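Local coordinates for protein putative TetR transcriptional regulator (Rhodococcus sp., PDB 2I10) that probably binds DNA as a TetR-family transcriptional regulator, and forms a two-subunit assembly in which p-nitrophenol is bound, at residues 16-24 with 35-43. Residues are numbered along the deposited sequence; the frame is centred on the assembly and turned at random. Where two conformers were deposited one is given.
Sequences ALQTAMELF and TDLTKALGI
The ring of Phe24 meets Leu37 obliquely, its CZ lying 4.3 Å from Leu37 CD2. The same ring is engaged edge-to-face with Phe59 of helix 55-66 and also touches Tyr29 and Thr32. Leu37 CD2 is shared further. With CG anti to the carbonyl carbon (chi1 -70°), the side chain turns its end in toward segment 16-24, where CD2 packs at 3.6 Å against Leu23 CD1 and more loosely on the Ala20 methyl. Leu23 in turn forks over segment 35-43: CD1 reaches Ala40 CB at 3.7 Å and lies near the carbonyl oxygen of Asp36, while CD2 comes near Asp36 CB, the two side chains lying at a slant to each other.

This packing illustrates how the three-helix DNA-binding domain of TetR-family regulators is built. Here its first helix packs on the helix that opens the predicted helix-turn-helix, the N-to-C directions of the two helical segments making an angle of 136° with their axes 9.8 Å apart at closest approach, and no hydrogen bond joins the two segments.

Toward the start of segment 16-24 the side chains that touch segment 35-43 become smaller. Thr19 directs CG2, anti to its own backbone N, onto Ala40 CB at 3.6 Å, whereas OG1 is turned back to the carbonyl of Val15 in a hydrogen bond within its own helix; the threonine thus offers a methyl to the neighbour and keeps its hydroxyl satisfied. Leu41 CD2 rests on the helix surface formed by Thr19 CB and Ala16, 3.7 Å from Ala16 O and 4.0 Å from Ala16 CB. Leu41 also touches Leu48 of helix 45-52, the second helix of the motif.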
loop_
_atom_site.group_PDB
_atom_site.type_symbol
_atom_site.label_atom_id
_atom_site.label_comp_id
_atom_site.label_asym_id
_atom_site.label_seq_id
_atom_site.Cartn_x
_atom_site.Cartn_y
_atom_site.Cartn_z
ATOM N N ALA B 16 -12.013 5.701 -18.472
ATOM C CA ALA B 16 -12.132 4.537 -19.343
ATOM C C ALA B 16 -11.256 3.377 -18.830
ATOM O O ALA B 16 -11.730 2.269 -18.657
ATOM C CB ALA B 16 -11.773 4.921 -20.769
ATOM N N LEU B 17 -9.993 3.661 -18.520
ATOM C CA LEU B 17 -9.068 2.668 -17.929
ATOM C C LEU B 17 -9.493 2.161 -16.551
ATOM O O LEU B 17 -9.343 0.983 -16.235
ATOM C CB LEU B 17 -7.668 3.238 -17.861
ATOM C CG LEU B 17 -6.991 3.492 -19.220
ATOM C CD1 LEU B 17 -5.572 3.974 -18.909
ATOM C CD2 LEU B 17 -6.925 2.236 -20.109
ATOM N N GLN B 18 -10.064 3.047 -15.745
ATOM C CA GLN B 18 -10.596 2.637 -14.471
ATOM C C GLN B 18 -11.761 1.720 -14.634
ATOM O O GLN B 18 -11.887 0.763 -13.895
ATOM C CB GLN B 18 -11.022 3.860 -13.667
ATOM C CG GLN B 18 -11.552 3.589 -12.297
ATOM C CD GLN B 18 -11.754 4.924 -11.558
ATOM O OE1 GLN B 18 -12.054 4.944 -10.393
ATOM N NE2 GLN B 18 -11.592 6.046 -12.280
ATOM N N THR B 19 -12.638 2.032 -15.589
ATOM C CA THR B 19 -13.769 1.172 -15.887
ATOM C C THR B 19 -13.337 -0.222 -16.345
ATOM O O THR B 19 -13.865 -1.240 -15.877
ATOM C CB THR B 19 -14.697 1.842 -16.941
ATOM O OG1 THR B 19 -15.039 3.120 -16.436
ATOM C CG2 THR B 19 -15.952 1.051 -17.111
ATOM N N ALA B 20 -12.374 -0.245 -17.266
ATOM C CA ALA B 20 -11.738 -1.492 -17.720
ATOM C C ALA B 20 -11.078 -2.272 -16.582
ATOM O O ALA B 20 -11.327 -3.468 -16.445
ATOM C CB ALA B 20 -10.776 -1.183 -18.809
HETATM N N MSE B 21 -10.285 -1.601 -15.737
HETATM C CA MSE B 21 -9.762 -2.215 -14.504
HETATM C C MSE B 21 -10.806 -2.923 -13.635
HETATM O O MSE B 21 -10.588 -4.069 -13.237
HETATM C CB MSE B 21 -8.997 -1.197 -13.639
HETATM C CG MSE B 21 -8.449 -1.735 -12.288
HETATM SE SE MSE B 21 -6.823 -2.735 -12.644
HETATM C CE MSE B 21 -7.429 -4.561 -13.202
ATOM N N GLU B 22 -11.926 -2.273 -13.323
ATOM C CA GLU B 22 -12.958 -2.893 -12.460
ATOM C C GLU B 22 -13.486 -4.162 -13.055
ATOM O O GLU B 22 -13.735 -5.117 -12.334
ATOM C CB GLU B 22 -14.167 -1.955 -12.186
ATOM C CG GLU B 22 -13.768 -0.516 -11.979
ATOM C CD GLU B 22 -14.932 0.418 -11.625
ATOM O OE1 GLU B 22 -15.976 0.463 -12.340
ATOM O OE2 GLU B 22 -14.755 1.137 -10.619
ATOM N N LEU B 23 -13.719 -4.146 -14.367
ATOM C CA LEU B 23 -14.174 -5.321 -15.067
ATOM C C LEU B 23 -13.170 -6.422 -14.999
ATOM O O LEU B 23 -13.512 -7.551 -14.686
ATOM C CB LEU B 23 -14.429 -5.020 -16.552
ATOM C CG LEU B 23 -15.800 -4.547 -16.967
ATOM C CD1 LEU B 23 -15.755 -4.104 -18.423
ATOM C CD2 LEU B 23 -16.844 -5.657 -16.742
ATOM N N PHE B 24 -11.934 -6.125 -15.382
ATOM C CA PHE B 24 -10.911 -7.166 -15.423
ATOM C C PHE B 24 -10.649 -7.624 -13.986
ATOM O O PHE B 24 -10.332 -8.795 -13.730
ATOM C CB PHE B 24 -9.587 -6.675 -16.055
ATOM C CG PHE B 24 -9.650 -6.354 -17.550
ATOM C CD1 PHE B 24 -10.070 -7.288 -18.486
ATOM C CD2 PHE B 24 -9.191 -5.131 -18.022
ATOM C CE1 PHE B 24 -10.078 -6.996 -19.856
ATOM C CE2 PHE B 24 -9.205 -4.826 -19.391
ATOM C CZ PHE B 24 -9.649 -5.760 -20.297
ATOM N N THR B 35 -18.105 -7.192 -25.500
ATOM C CA THR B 35 -19.440 -6.719 -25.208
ATOM C C THR B 35 -19.509 -6.119 -23.782
ATOM O O THR B 35 -20.145 -5.095 -23.596
ATOM C CB THR B 35 -20.491 -7.806 -25.441
ATOM O OG1 THR B 35 -20.499 -8.150 -26.826
ATOM C CG2 THR B 35 -21.902 -7.280 -25.099
ATOM N N ASP B 36 -18.834 -6.746 -22.813
ATOM C CA ASP B 36 -18.735 -6.186 -21.453
ATOM C C ASP B 36 -18.086 -4.810 -21.483
ATOM O O ASP B 36 -18.513 -3.898 -20.785
ATOM C CB ASP B 36 -17.867 -7.084 -20.554
ATOM C CG ASP B 36 -18.519 -8.451 -20.256
ATOM O OD1 ASP B 36 -19.782 -8.571 -20.333
ATOM O OD2 ASP B 36 -17.752 -9.390 -19.911
ATOM N N LEU B 37 -17.027 -4.670 -22.274
ATOM C CA LEU B 37 -16.264 -3.413 -22.280
ATOM C C LEU B 37 -16.997 -2.274 -22.959
ATOM O O LEU B 37 -17.038 -1.145 -22.428
ATOM C CB LEU B 37 -14.907 -3.616 -22.938
ATOM C CG LEU B 37 -13.939 -4.467 -22.116
ATOM C CD1 LEU B 37 -12.855 -5.053 -23.055
ATOM C CD2 LEU B 37 -13.320 -3.669 -21.003
ATOM N N THR B 38 -17.579 -2.557 -24.115
ATOM C CA THR B 38 -18.411 -1.565 -24.821
ATOM C C THR B 38 -19.579 -1.131 -23.981
ATOM O O THR B 38 -19.867 0.069 -23.927
ATOM C CB THR B 38 -18.904 -2.041 -26.212
ATOM O OG1 THR B 38 -19.577 -3.303 -26.078
ATOM C CG2 THR B 38 -17.680 -2.155 -27.168
ATOM N N LYS B 39 -20.257 -2.070 -23.325
ATOM C CA LYS B 39 -21.379 -1.702 -22.447
ATOM C C LYS B 39 -20.900 -0.826 -21.288
ATOM O O LYS B 39 -21.511 0.186 -20.979
ATOM C CB LYS B 39 -22.111 -2.932 -21.896
ATOM C CG LYS B 39 -22.961 -2.652 -20.633
ATOM C CD LYS B 39 -24.015 -3.732 -20.411
ATOM C CE LYS B 39 -24.847 -3.458 -19.152
ATOM N NZ LYS B 39 -26.025 -4.386 -19.060
ATOM N N ALA B 40 -19.789 -1.227 -20.654
ATOM C CA ALA B 40 -19.225 -0.470 -19.496
ATOM C C ALA B 40 -18.702 0.918 -19.881
ATOM O O ALA B 40 -18.873 1.881 -19.124
ATOM C CB ALA B 40 -18.134 -1.279 -18.791
ATOM N N LEU B 41 -18.067 1.018 -21.045
ATOM C CA LEU B 41 -17.528 2.269 -21.564
ATOM C C LEU B 41 -18.560 3.149 -22.233
ATOM O O LEU B 41 -18.360 4.361 -22.343
ATOM C CB LEU B 41 -16.407 1.989 -22.567
ATOM C CG LEU B 41 -15.182 1.365 -21.902
ATOM C CD1 LEU B 41 -14.049 1.082 -22.920
ATOM C CD2 LEU B 41 -14.701 2.205 -20.787
ATOM N N GLY B 42 -19.661 2.567 -22.678
ATOM C CA GLY B 42 -20.690 3.358 -23.393
ATOM C C GLY B 42 -20.317 3.805 -24.792
ATOM O O GLY B 42 -20.903 4.742 -25.333
ATOM N N ILE B 43 -19.353 3.115 -25.396
ATOM C CA ILE B 43 -18.963 3.366 -26.796
ATOM C C ILE B 43 -19.096 2.065 -27.600
ATOM O O ILE B 43 -19.039 0.956 -27.040
ATOM C CB ILE B 43 -17.529 3.978 -26.902
ATOM C CG1 ILE B 43 -16.495 2.972 -26.396
ATOM C CG2 ILE B 43 -17.441 5.351 -26.085
ATOM C CD1 ILE B 43 -15.032 3.404 -26.527
#